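Local coordinates for Alr4995 protein (Nostoc sp., PDB 6LRG) that probably acts as an arginine dihydrolase, coupling an ornithine-binding arginine-hydrolysing domain to a Rossmann-type domain that binds NAD, at residues I288-H293 against E447-R452; C174-G179 against C218-V223; A495-I500 against G523-V528. One frame throughout, in Å; residues are numbered along the deposited sequence.

Contact 1 (I288-H293 against E447-R452)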
ATOM      1  N   ILE B 288       2.180  11.136  43.005  1.00 33.32           N
ATOM      2  CA  ILE B 288       2.670  12.132  42.060  1.00 32.82           C
ATOM      3  C   ILE B 288       1.644  13.254  41.942  1.00 32.11           C
ATOM      4  O   ILE B 288       0.465  13.062  42.246  1.00 31.32           O
ATOM      5  CB  ILE B 288       2.962  11.520  40.661  1.00 30.38           C
ATOM      6  CG1 ILE B 288       1.674  11.097  39.958  1.00 32.43           C
ATOM      7  CG2 ILE B 288       3.904  10.324  40.767  1.00 29.49           C
ATOM      8  CD1 ILE B 288       1.132  12.129  38.994  1.00 34.12           C
ATOM      9  N   ARG B 289       2.094  14.424  41.505  1.00 31.62           N
ATOM     10  CA  ARG B 289       1.186  15.532  41.237  1.00 33.69           C
ATOM     11  C   ARG B 289       1.294  15.989  39.782  1.00 31.48           C
ATOM     12  O   ARG B 289       2.387  16.076  39.241  1.00 33.00           O
ATOM     13  CB  ARG B 289       1.481  16.686  42.187  1.00 35.91           C
ATOM     14  CG  ARG B 289       0.616  17.916  42.007  1.00 40.07           C
ATOM     15  CD  ARG B 289       0.704  18.777  43.268  1.00 47.84           C
ATOM     16  NE  ARG B 289       0.190  20.134  43.091  1.00 47.09           N
ATOM     17  CZ  ARG B 289      -1.011  20.534  43.502  1.00 50.60           C
ATOM     18  NH1 ARG B 289      -1.825  19.668  44.102  1.00 49.19           N
ATOM     19  NH2 ARG B 289      -1.399  21.796  43.310  1.00 46.60           N
ATOM     20  N   ILE B 290       0.159  16.258  39.146  1.00 30.76           N
ATOM     21  CA  ILE B 290       0.150  16.715  37.759  1.00 32.40           C
ATOM     22  C   ILE B 290      -0.685  17.994  37.629  1.00 32.62           C
ATOM     23  O   ILE B 290      -1.765  18.097  38.201  1.00 34.35           O
ATOM     24  CB  ILE B 290      -0.391  15.622  36.816  1.00 32.39           C
ATOM     25  CG1 ILE B 290      -0.515  16.143  35.382  1.00 35.11           C
ATOM     26  CG2 ILE B 290      -1.743  15.125  37.288  1.00 34.27           C
ATOM     27  CD1 ILE B 290       0.779  16.188  34.638  1.00 37.06           C
ATOM     28  N   GLU B 291      -0.172  18.974  36.896  1.00 31.87           N
ATOM     29  CA  GLU B 291      -0.839  20.269  36.749  1.00 32.90           C
ATOM     30  C   GLU B 291      -0.952  20.704  35.291  1.00 32.74           C
ATOM     31  O   GLU B 291      -0.031  20.499  34.505  1.00 33.38           O
ATOM     32  CB  GLU B 291      -0.092  21.351  37.527  1.00 35.27           C
ATOM     33  CG  GLU B 291      -0.502  21.491  38.980  1.00 40.81           C
ATOM     34  CD  GLU B 291       0.407  22.432  39.763  1.00 49.83           C
ATOM     35  OE1 GLU B 291       0.759  23.511  39.218  1.00 51.74           O
ATOM     36  OE2 GLU B 291       0.731  22.112  40.933  1.00 47.04           O
ATOM     37  N   GLY B 292      -2.072  21.323  34.939  1.00 30.52           N
ATOM     38  CA  GLY B 292      -2.258  21.842  33.600  1.00 29.19           C
ATOM     39  C   GLY B 292      -3.722  21.910  33.237  1.00 33.69           C
ATOM     40  O   GLY B 292      -4.585  21.986  34.108  1.00 33.70           O
ATOM     41  N   HIS B 293      -4.008  21.903  31.943  1.00 37.86           N
ATOM     42  CA  HIS B 293      -5.380  21.811  31.471  1.00 38.71           C
ATOM     43  C   HIS B 293      -5.704  20.324  31.387  1.00 38.31           C
ATOM     44  O   HIS B 293      -5.695  19.737  30.313  1.00 43.26           O
ATOM     45  CB  HIS B 293      -5.539  22.521  30.118  1.00 39.22           C
ATOM     46  CG  HIS B 293      -5.079  23.951  30.124  1.00 35.86           C
ATOM     47  ND1 HIS B 293      -4.161  24.443  29.220  1.00 38.94           N
ATOM     48  CD2 HIS B 293      -5.423  24.998  30.913  1.00 35.34           C
ATOM     49  CE1 HIS B 293      -3.947  25.725  29.459  1.00 31.96           C
ATOM     50  NE2 HIS B 293      -4.704  26.090  30.481  1.00 30.71           N
ATOM     51  N   GLU B 447       1.755  24.188  26.031  1.00 58.21           N
ATOM     52  CA  GLU B 447       1.209  23.659  24.780  1.00 59.11           C
ATOM     53  C   GLU B 447       1.930  22.396  24.302  1.00 57.43           C
ATOM     54  O   GLU B 447       1.319  21.514  23.697  1.00 57.98           O
ATOM     55  CB  GLU B 447       1.248  24.722  23.677  1.00 56.28           C
ATOM     56  CG  GLU B 447       2.477  25.625  23.676  1.00 64.02           C
ATOM     57  CD  GLU B 447       2.466  26.671  24.786  1.00 67.23           C
ATOM     58  OE1 GLU B 447       1.424  27.344  24.973  1.00 64.58           O
ATOM     59  OE2 GLU B 447       3.499  26.798  25.485  1.00 67.44           O
ATOM     60  N   SER B 448       3.225  22.306  24.582  1.00 60.39           N
ATOM     61  CA  SER B 448       3.976  21.094  24.275  1.00 55.69           C
ATOM     62  C   SER B 448       3.403  19.880  25.006  1.00 56.00           C
ATOM     63  O   SER B 448       3.142  18.844  24.396  1.00 54.08           O
ATOM     64  CB  SER B 448       5.449  21.273  24.636  1.00 51.84           C
ATOM     65  OG  SER B 448       6.146  20.046  24.503  1.00 54.21           O
ATOM     66  N   ARG B 449       3.202  20.016  26.314  1.00 56.32           N
ATOM     67  CA  ARG B 449       2.670  18.926  27.140  1.00 56.32           C
ATOM     68  C   ARG B 449       1.211  18.578  26.825  1.00 54.00           C
ATOM     69  O   ARG B 449       0.792  17.423  26.956  1.00 52.53           O
ATOM     70  CB  ARG B 449       2.800  19.290  28.625  1.00 52.09           C
ATOM     71  CG  ARG B 449       3.952  18.610  29.348  1.00 49.22           C
ATOM     72  CD  ARG B 449       4.447  19.457  30.522  1.00 50.53           C
ATOM     73  NE  ARG B 449       3.356  20.159  31.197  1.00 52.03           N
ATOM     74  CZ  ARG B 449       2.601  19.632  32.162  1.00 53.95           C
ATOM     75  NH1 ARG B 449       1.631  20.346  32.718  1.00 52.83           N
ATOM     76  NH2 ARG B 449       2.803  18.388  32.573  1.00 49.51           N
ATOM     77  N   GLU B 450       0.446  19.585  26.411  1.00 55.52           N
ATOM     78  CA  GLU B 450      -0.996  19.439  26.227  1.00 57.35           C
ATOM     79  C   GLU B 450      -1.330  19.233  24.769  1.00 59.21           C
ATOM     80  O   GLU B 450      -1.770  20.156  24.075  1.00 65.36           O
ATOM     81  CB  GLU B 450      -1.725  20.665  26.793  1.00 52.73           C
ATOM     82  CG  GLU B 450      -1.705  20.688  28.314  1.00 50.17           C
ATOM     83  CD  GLU B 450      -2.221  21.982  28.920  1.00 51.66           C
ATOM     84  OE1 GLU B 450      -2.745  22.850  28.171  1.00 49.16           O
ATOM     85  OE2 GLU B 450      -2.096  22.123  30.159  1.00 47.81           O
ATOM     86  N   GLN B 451      -1.159  17.994  24.329  1.00 61.39           N
ATOM     87  CA  GLN B 451      -1.146  17.667  22.909  1.00 63.98           C
ATOM     88  C   GLN B 451      -0.888  16.179  22.735  1.00 71.34           C
ATOM     89  O   GLN B 451      -0.390  15.567  23.675  1.00 69.97           O
ATOM     90  CB  GLN B 451      -0.076  18.503  22.220  1.00 60.01           C
ATOM     91  CG  GLN B 451       0.928  17.725  21.460  1.00 58.60           C
ATOM     92  CD  GLN B 451       2.102  18.585  20.979  1.00 67.66           C
ATOM     93  OE1 GLN B 451       1.945  19.439  20.141  1.00 69.86           O
ATOM     94  NE2 GLN B 451       3.261  18.377  21.543  1.00 66.64           N
ATOM     95  N   ARG B 452      -1.284  15.615  21.586  1.00 71.44           N
ATOM     96  CA  ARG B 452      -0.940  14.256  21.101  1.00 70.58           C
ATOM     97  C   ARG B 452      -2.157  13.651  20.412  1.00 69.21           C
ATOM     98  O   ARG B 452      -2.351  12.431  20.418  1.00 73.60           O
ATOM     99  CB  ARG B 452      -0.466  13.290  22.201  1.00 71.60           C
ATOM    100  CG  ARG B 452       0.786  12.488  21.803  1.00 66.89           C
ATOM    101  CD  ARG B 452       1.936  13.360  21.156  1.00 69.17           C
ATOM    102  NE  ARG B 452       2.758  13.956  22.198  1.00 69.73           N
ATOM    103  CZ  ARG B 452       3.681  14.903  22.023  1.00 62.31           C
ATOM    104  NH1 ARG B 452       4.016  15.361  20.824  1.00 63.69           N
ATOM    105  NH2 ARG B 452       4.315  15.374  23.078  1.00 59.41           N
TER
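Glu450, the first residue past helix 446-449, reaches to His293, just beyond the end of strand 280-292, and makes a His-carboxylate hydrogen bond that joins the LOR/SDH-like region to the first C-terminal region of the ArgZ-like part. Two hydrogen bonds engage this carboxylate, one at each oxygen. His293 N points almost straight at Glu450 OE2, at 2.6 Å with an N-H...O angle of 177°, meeting it from well above the carboxylate plane. His293 ND1 donates to Glu450 OE1, modelled at 2.4 Å; the bond is plausible, but so short a length is doubtful. The planes of ring and carboxylate stand 62° apart, with OE1 at the ring edge. The ring's other nitrogen, NE2, is bonded to Gln326 O. Gly292 passes close by, its CA 3.5 Å from Glu450 OE2.

A second polar link comes from Arg449, whose chain bends at chi3 (36°) to bring the guanidinium to the strand. NH1 donates to Glu291 O, again modelled as suspiciously short, while NH2 makes a weak bond to Leu353 O.

One van der Waals contact adds to these: the side chains of Ile290 and Arg449 run alongside in opposite senses, and Ile290 CD1 ends in the guanidinium plane, 3.6 Å from Arg449 NH2 at the group's edge.

Contact 2 (C174-G179 against C218-V223)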
ATOM      1  N   CYS B 174      -0.983 -22.929  38.546  1.00 40.50           N
ATOM      2  CA  CYS B 174      -1.255 -24.007  39.511  1.00 41.11           C
ATOM      3  C   CYS B 174      -0.020 -24.712  40.095  1.00 42.72           C
ATOM      4  O   CYS B 174       0.491 -25.680  39.520  1.00 43.79           O
ATOM      5  CB  CYS B 174      -2.167 -25.067  38.874  1.00 42.86           C
ATOM      6  SG  CYS B 174      -2.700 -26.374  40.030  1.00 44.45           S
ATOM      7  N   PRO B 175       0.441 -24.243  41.263  1.00 39.39           N
ATOM      8  CA  PRO B 175       1.526 -24.856  42.043  1.00 39.63           C
ATOM      9  C   PRO B 175       1.217 -26.299  42.456  1.00 41.38           C
ATOM     10  O   PRO B 175       0.167 -26.560  43.037  1.00 40.76           O
ATOM     11  CB  PRO B 175       1.628 -23.950  43.276  1.00 38.96           C
ATOM     12  CG  PRO B 175       1.018 -22.652  42.857  1.00 39.27           C
ATOM     13  CD  PRO B 175      -0.058 -22.999  41.875  1.00 35.58           C
ATOM     14  N   LEU B 176       2.132 -27.219  42.167  1.00 48.28           N
ATOM     15  CA  LEU B 176       1.931 -28.640  42.462  1.00 46.21           C
ATOM     16  C   LEU B 176       2.910 -29.151  43.519  1.00 47.05           C
ATOM     17  O   LEU B 176       3.678 -28.381  44.104  1.00 48.24           O
ATOM     18  CB  LEU B 176       2.064 -29.468  41.185  1.00 45.01           C
ATOM     19  CG  LEU B 176       1.085 -29.155  40.048  1.00 44.85           C
ATOM     20  CD1 LEU B 176       1.547 -29.818  38.764  1.00 46.12           C
ATOM     21  CD2 LEU B 176      -0.342 -29.578  40.377  1.00 40.74           C
ATOM     22  N   ALA B 177       2.884 -30.456  43.759  1.00 53.51           N
ATOM     23  CA  ALA B 177       3.704 -31.052  44.810  1.00 53.16           C
ATOM     24  C   ALA B 177       5.196 -31.083  44.452  1.00 54.49           C
ATOM     25  O   ALA B 177       5.560 -31.194  43.274  1.00 54.84           O
ATOM     26  CB  ALA B 177       3.208 -32.451  45.119  1.00 51.86           C
ATOM     27  N   ASN B 178       6.042 -30.985  45.480  1.00 56.19           N
ATOM     28  CA  ASN B 178       7.503 -31.058  45.336  1.00 56.12           C
ATOM     29  C   ASN B 178       8.086 -30.076  44.320  1.00 56.94           C
ATOM     30  O   ASN B 178       9.014 -30.411  43.585  1.00 58.23           O
ATOM     31  CB  ASN B 178       7.941 -32.484  44.972  1.00 56.93           C
ATOM     32  CG  ASN B 178       7.860 -33.445  46.155  1.00 68.77           C
ATOM     33  OD1 ASN B 178       7.331 -33.104  47.220  1.00 68.53           O
ATOM     34  ND2 ASN B 178       8.395 -34.652  45.976  1.00 75.59           N
ATOM     35  N   GLY B 179       7.525 -28.872  44.275  1.00 57.87           N
ATOM     36  CA  GLY B 179       8.110 -27.776  43.522  1.00 55.88           C
ATOM     37  C   GLY B 179       7.742 -27.665  42.055  1.00 49.60           C
ATOM     38  O   GLY B 179       8.330 -26.863  41.336  1.00 52.01           O
ATOM     39  N   CYS B 218      -5.437 -25.871  34.326  1.00 49.53           N
ATOM     40  CA  CYS B 218      -4.700 -25.310  35.448  1.00 43.84           C
ATOM     41  C   CYS B 218      -5.563 -25.282  36.692  1.00 46.84           C
ATOM     42  O   CYS B 218      -5.080 -25.104  37.816  1.00 50.58           O
ATOM     43  CB  CYS B 218      -4.214 -23.916  35.107  1.00 45.86           C
ATOM     44  SG  CYS B 218      -2.832 -23.951  33.955  1.00 47.59           S
ATOM     45  N   ASN B 219      -6.850 -25.476  36.456  1.00 45.23           N
ATOM     46  CA  ASN B 219      -7.888 -25.429  37.467  1.00 41.98           C
ATOM     47  C   ASN B 219      -8.079 -26.837  38.065  1.00 43.21           C
ATOM     48  O   ASN B 219      -9.152 -27.433  38.085  1.00 40.05           O
ATOM     49  CB  ASN B 219      -9.096 -24.721  36.807  1.00 42.79           C
ATOM     50  CG  ASN B 219     -10.039 -24.089  37.791  1.00 44.52           C
ATOM     51  OD1 ASN B 219      -9.998 -24.423  38.897  1.00 49.33           O
ATOM     52  ND2 ASN B 219     -10.655 -22.979  37.418  1.00 49.91           N
ATOM     53  N   THR B 220      -6.942 -27.277  38.608  1.00 41.60           N
ATOM     54  CA  THR B 220      -6.641 -28.613  39.089  1.00 45.50           C
ATOM     55  C   THR B 220      -6.461 -28.643  40.596  1.00 42.83           C
ATOM     56  O   THR B 220      -5.732 -27.821  41.160  1.00 40.73           O
ATOM     57  CB  THR B 220      -5.336 -29.141  38.426  1.00 41.36           C
ATOM     58  OG1 THR B 220      -5.644 -29.779  37.183  1.00 45.99           O
ATOM     59  CG2 THR B 220      -4.600 -30.119  39.323  1.00 42.09           C
ATOM     60  N   VAL B 221      -7.142 -29.589  41.238  1.00 43.33           N
ATOM     61  CA  VAL B 221      -6.944 -29.861  42.648  1.00 40.86           C
ATOM     62  C   VAL B 221      -5.802 -30.846  42.774  1.00 42.83           C
ATOM     63  O   VAL B 221      -5.783 -31.872  42.101  1.00 49.78           O
ATOM     64  CB  VAL B 221      -8.215 -30.420  43.283  1.00 40.92           C
ATOM     65  CG1 VAL B 221      -7.987 -30.743  44.744  1.00 39.57           C
ATOM     66  CG2 VAL B 221      -9.341 -29.424  43.121  1.00 39.81           C
ATOM     67  N   ASN B 222      -4.838 -30.531  43.620  1.00 38.56           N
ATOM     68  CA  ASN B 222      -3.707 -31.410  43.785  1.00 45.84           C
ATOM     69  C   ASN B 222      -3.617 -31.905  45.205  1.00 49.68           C
ATOM     70  O   ASN B 222      -3.310 -31.142  46.120  1.00 52.42           O
ATOM     71  CB  ASN B 222      -2.414 -30.703  43.389  1.00 50.75           C
ATOM     72  CG  ASN B 222      -1.188 -31.470  43.810  1.00 50.57           C
ATOM     73  OD1 ASN B 222      -0.961 -32.584  43.343  1.00 53.95           O
ATOM     74  ND2 ASN B 222      -0.385 -30.880  44.699  1.00 50.25           N
ATOM     75  N   VAL B 223      -3.893 -33.187  45.393  1.00 49.56           N
ATOM     76  CA  VAL B 223      -3.735 -33.782  46.704  1.00 53.06           C
ATOM     77  C   VAL B 223      -2.582 -34.792  46.648  1.00 55.00           C
ATOM     78  O   VAL B 223      -2.673 -35.853  46.013  1.00 55.07           O
ATOM     79  CB  VAL B 223      -5.064 -34.412  47.197  1.00 49.85           C
ATOM     80  CG1 VAL B 223      -5.776 -35.119  46.067  1.00 47.36           C
ATOM     81  CG2 VAL B 223      -4.818 -35.341  48.373  1.00 52.57           C
TER
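Cys174 and Leu176 meet Cys218, Thr220 and Asn222 in a buried packing contact between two separate sheets of the domain related to dimethylarginine dimethylhydrolase. Strand 173-175 is an outermost strand of one three-stranded mixed sheet and strand 221-223 is an outermost strand of another. The end of strand 173-175 and the loop after it pack on strand 221-223 and the turn leading into it, without a clear hydrogen bond across, and the nearest CA atoms, Cys174 CA and Cys218 CA, are 5.5 Å apart.

Cys174 packs against backbone. Its SG lies anti to the backbone N (chi1 -175°), which swings the sulfur over the bend at Cys218-Thr220 and places it 3.5 Å from both Cys218 O and Thr220 O. Cys174 CB is closer still, 3.1 Å from Cys218 O. That bend is an inverse gamma turn centred on Asn219, and its weak closing bond runs from Thr220 N to Cys218 O. No disulfide joins the two cysteines: Cys174 SG and Cys218 SG are 6.5 Å apart, although Cys174 CB and Cys218 CB are only 4.4 Å apart.

This domain belongs to the guanidino-group modifying enzymes, whose fold is a propeller-like ring of small mixed beta sheets around the active site, and the contact joins two such sheets. An L-ornithine is bound about 12 Å from the side chain of Cys218, too far for direct contact.

Farther along, the packing is between side chains. Leu176 lies aslant over Asn222, with Leu176 CD2 3.8 Å from Asn222 CB. The same methyl group lies 4.4 Å from Thr220 CG2, a looser contact, and Val227 of strand 226-229 touches Leu176, Thr220 and Asn222 alike. The hydroxyl of Thr220 is engaged locally, OG1 bonding to Ala217 O.

Contact 3 (A495-I500 against G523-V528)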
ATOM      1  N   ALA B 495      18.744 -11.103   7.824  1.00 25.98           N
ATOM      2  CA  ALA B 495      17.544 -10.895   8.639  1.00 28.45           C
ATOM      3  C   ALA B 495      17.486  -9.500   9.229  1.00 27.73           C
ATOM      4  O   ALA B 495      18.499  -8.970   9.648  1.00 28.84           O
ATOM      5  CB  ALA B 495      17.488 -11.926   9.761  1.00 28.29           C
ATOM      6  N   GLY B 496      16.295  -8.916   9.268  1.00 30.69           N
ATOM      7  CA  GLY B 496      16.085  -7.636   9.915  1.00 28.29           C
ATOM      8  C   GLY B 496      15.205  -7.811  11.138  1.00 28.45           C
ATOM      9  O   GLY B 496      14.696  -8.901  11.377  1.00 25.81           O
ATOM     10  N   PRO B 497      15.011  -6.729  11.913  1.00 31.30           N
ATOM     11  CA  PRO B 497      14.306  -6.767  13.195  1.00 29.97           C
ATOM     12  C   PRO B 497      12.849  -7.142  13.040  1.00 30.75           C
ATOM     13  O   PRO B 497      12.233  -7.590  14.007  1.00 30.78           O
ATOM     14  CB  PRO B 497      14.432  -5.332  13.718  1.00 31.05           C
ATOM     15  CG  PRO B 497      15.478  -4.715  12.937  1.00 29.37           C
ATOM     16  CD  PRO B 497      15.469  -5.369  11.597  1.00 34.34           C
ATOM     17  N   VAL B 498      12.296  -6.969  11.846  1.00 28.43           N
ATOM     18  CA  VAL B 498      10.910  -7.356  11.634  1.00 30.33           C
ATOM     19  C   VAL B 498      10.749  -8.860  11.877  1.00 29.84           C
ATOM     20  O   VAL B 498       9.702  -9.309  12.325  1.00 33.74           O
ATOM     21  CB  VAL B 498      10.432  -6.968  10.237  1.00 33.80           C
ATOM     22  CG1 VAL B 498       8.959  -7.266  10.084  1.00 33.57           C
ATOM     23  CG2 VAL B 498      10.674  -5.497  10.017  1.00 27.95           C
ATOM     24  N   VAL B 499      11.805  -9.630  11.652  1.00 27.59           N
ATOM     25  CA  VAL B 499      11.775 -11.035  12.038  1.00 29.35           C
ATOM     26  C   VAL B 499      11.423 -11.219  13.530  1.00 35.61           C
ATOM     27  O   VAL B 499      10.590 -12.045  13.888  1.00 35.57           O
ATOM     28  CB  VAL B 499      13.113 -11.723  11.749  1.00 30.88           C
ATOM     29  CG1 VAL B 499      13.049 -13.212  12.159  1.00 29.21           C
ATOM     30  CG2 VAL B 499      13.459 -11.587  10.276  1.00 29.24           C
ATOM     31  N   ILE B 500      12.050 -10.439  14.400  1.00 34.43           N
ATOM     32  CA  ILE B 500      11.748 -10.524  15.818  1.00 31.56           C
ATOM     33  C   ILE B 500      10.344 -10.018  16.095  1.00 35.19           C
ATOM     34  O   ILE B 500       9.524 -10.739  16.642  1.00 39.87           O
ATOM     35  CB  ILE B 500      12.739  -9.717  16.657  1.00 30.71           C
ATOM     36  CG1 ILE B 500      14.168 -10.077  16.265  1.00 31.72           C
ATOM     37  CG2 ILE B 500      12.508  -9.971  18.127  1.00 33.97           C
ATOM     38  CD1 ILE B 500      14.416 -11.571  16.199  1.00 34.99           C
ATOM     39  N   GLY B 523      22.359  -6.525  10.857  1.00 26.39           N
ATOM     40  CA  GLY B 523      22.827  -5.286  11.439  1.00 21.19           C
ATOM     41  C   GLY B 523      22.759  -5.296  12.954  1.00 23.20           C
ATOM     42  O   GLY B 523      22.462  -6.303  13.586  1.00 24.39           O
ATOM     43  N   ASN B 524      23.049  -4.145  13.534  1.00 22.14           N
ATOM     44  CA  ASN B 524      22.945  -3.938  14.952  1.00 21.07           C
ATOM     45  C   ASN B 524      21.565  -4.296  15.492  1.00 24.09           C
ATOM     46  O   ASN B 524      21.436  -5.013  16.483  1.00 21.61           O
ATOM     47  CB  ASN B 524      23.261  -2.480  15.257  1.00 23.57           C
ATOM     48  CG  ASN B 524      23.593  -2.256  16.700  1.00 25.14           C
ATOM     49  OD1 ASN B 524      24.657  -2.683  17.177  1.00 23.76           O
ATOM     50  ND2 ASN B 524      22.708  -1.566  17.409  1.00 20.57           N
ATOM     51  N   ALA B 525      20.534  -3.799  14.816  1.00 24.20           N
ATOM     52  CA  ALA B 525      19.177  -3.807  15.355  1.00 22.87           C
ATOM     53  C   ALA B 525      18.594  -5.213  15.560  1.00 24.52           C
ATOM     54  O   ALA B 525      17.938  -5.462  16.570  1.00 26.85           O
ATOM     55  CB  ALA B 525      18.274  -2.993  14.459  1.00 20.01           C
ATOM     56  N   ILE B 526      18.833  -6.122  14.616  1.00 24.29           N
ATOM     57  CA  ILE B 526      18.290  -7.481  14.692  1.00 24.89           C
ATOM     58  C   ILE B 526      18.831  -8.185  15.921  1.00 23.89           C
ATOM     59  O   ILE B 526      18.099  -8.853  16.626  1.00 28.62           O
ATOM     60  CB  ILE B 526      18.615  -8.319  13.426  1.00 27.50           C
ATOM     61  CG1 ILE B 526      18.171  -9.765  13.611  1.00 30.47           C
ATOM     62  CG2 ILE B 526      20.105  -8.315  13.112  1.00 25.40           C
ATOM     63  CD1 ILE B 526      16.684  -9.935  13.635  1.00 34.13           C
ATOM     64  N   ALA B 527      20.113  -7.991  16.193  1.00 24.08           N
ATOM     65  CA  ALA B 527      20.757  -8.590  17.341  1.00 25.08           C
ATOM     66  C   ALA B 527      20.240  -7.983  18.632  1.00 25.79           C
ATOM     67  O   ALA B 527      19.973  -8.704  19.585  1.00 25.80           O
ATOM     68  CB  ALA B 527      22.257  -8.424  17.245  1.00 21.10           C
ATOM     69  N   VAL B 528      20.113  -6.659  18.686  1.00 21.91           N
ATOM     70  CA  VAL B 528      19.642  -6.041  19.919  1.00 23.11           C
ATOM     71  C   VAL B 528      18.202  -6.453  20.177  1.00 24.88           C
ATOM     72  O   VAL B 528      17.847  -6.787  21.299  1.00 25.17           O
ATOM     73  CB  VAL B 528      19.729  -4.504  19.902  1.00 24.34           C
ATOM     74  CG1 VAL B 528      19.123  -3.940  21.170  1.00 23.99           C
ATOM     75  CG2 VAL B 528      21.171  -4.047  19.795  1.00 23.85           C
TER
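Ile526, in the first turn of helix 524-536, pushes its side chain against the turn that runs from Ala495 into helix 498-501. The backbones are close here, with Pro497 CA and Ile526 CA only 4.3 Å apart. At the base of the side chain, Ile526 CB lies 3.8 Å from Ala495 O. The CG2 branch rests against the same carbonyl oxygen, 3.9 Å away. CG1 leaves anti to the backbone N (chi1 174°), which carries the long branch across the turn; Ile526 CG1 is itself 4.1 Å from Ala495 O. At the tip, CD1 comes 3.2 Å from Gly496 O, an oxygen already accepting the backbone bond from Val499 N. CD1 also meets Ile500, whose CG1 is 3.6 Å away, the two isoleucine side chains crossing at about a right angle. Ala495 CB and Val499 CB also face this methyl, at longer range.

Beside the isoleucine, the ring of Pro497 leans on the helix: its CG is 3.6 Å from Ala525 CB. No hydrogen bond crosses between the segments, and the contact is wholly one of packing.

Strands 491-495 and 519-523 are parallel neighbours in the six-stranded sheet, linked by helical crossover; their C-terminal ends and the helices that follow meet here, a beta-alpha-beta arrangement characteristic of the Rossmann fold, with NAD bound about 11 Å from the side chain of Pro497.

The three contacts follow one another along the chain and lie in different parts of it; their nearest atoms stay about 24 to 33 Å apart, and no secondary-structure element is shared. Contact 1 is only partly buried and relies on charged and polar groups, tying a strand end to a helix end across two family regions. Contacts 2 and 3 are buried, each within a single family region, and have no clear hydrogen bond across them. They differ in what they join: contact 2 packs the end of one edge strand and its following loop on the turn and edge strand of another sheet in the ornithine-binding domain, whereas contact 3 packs the start of helix 524-536 on the turn after the neighbouring strand in the NAD-binding domain.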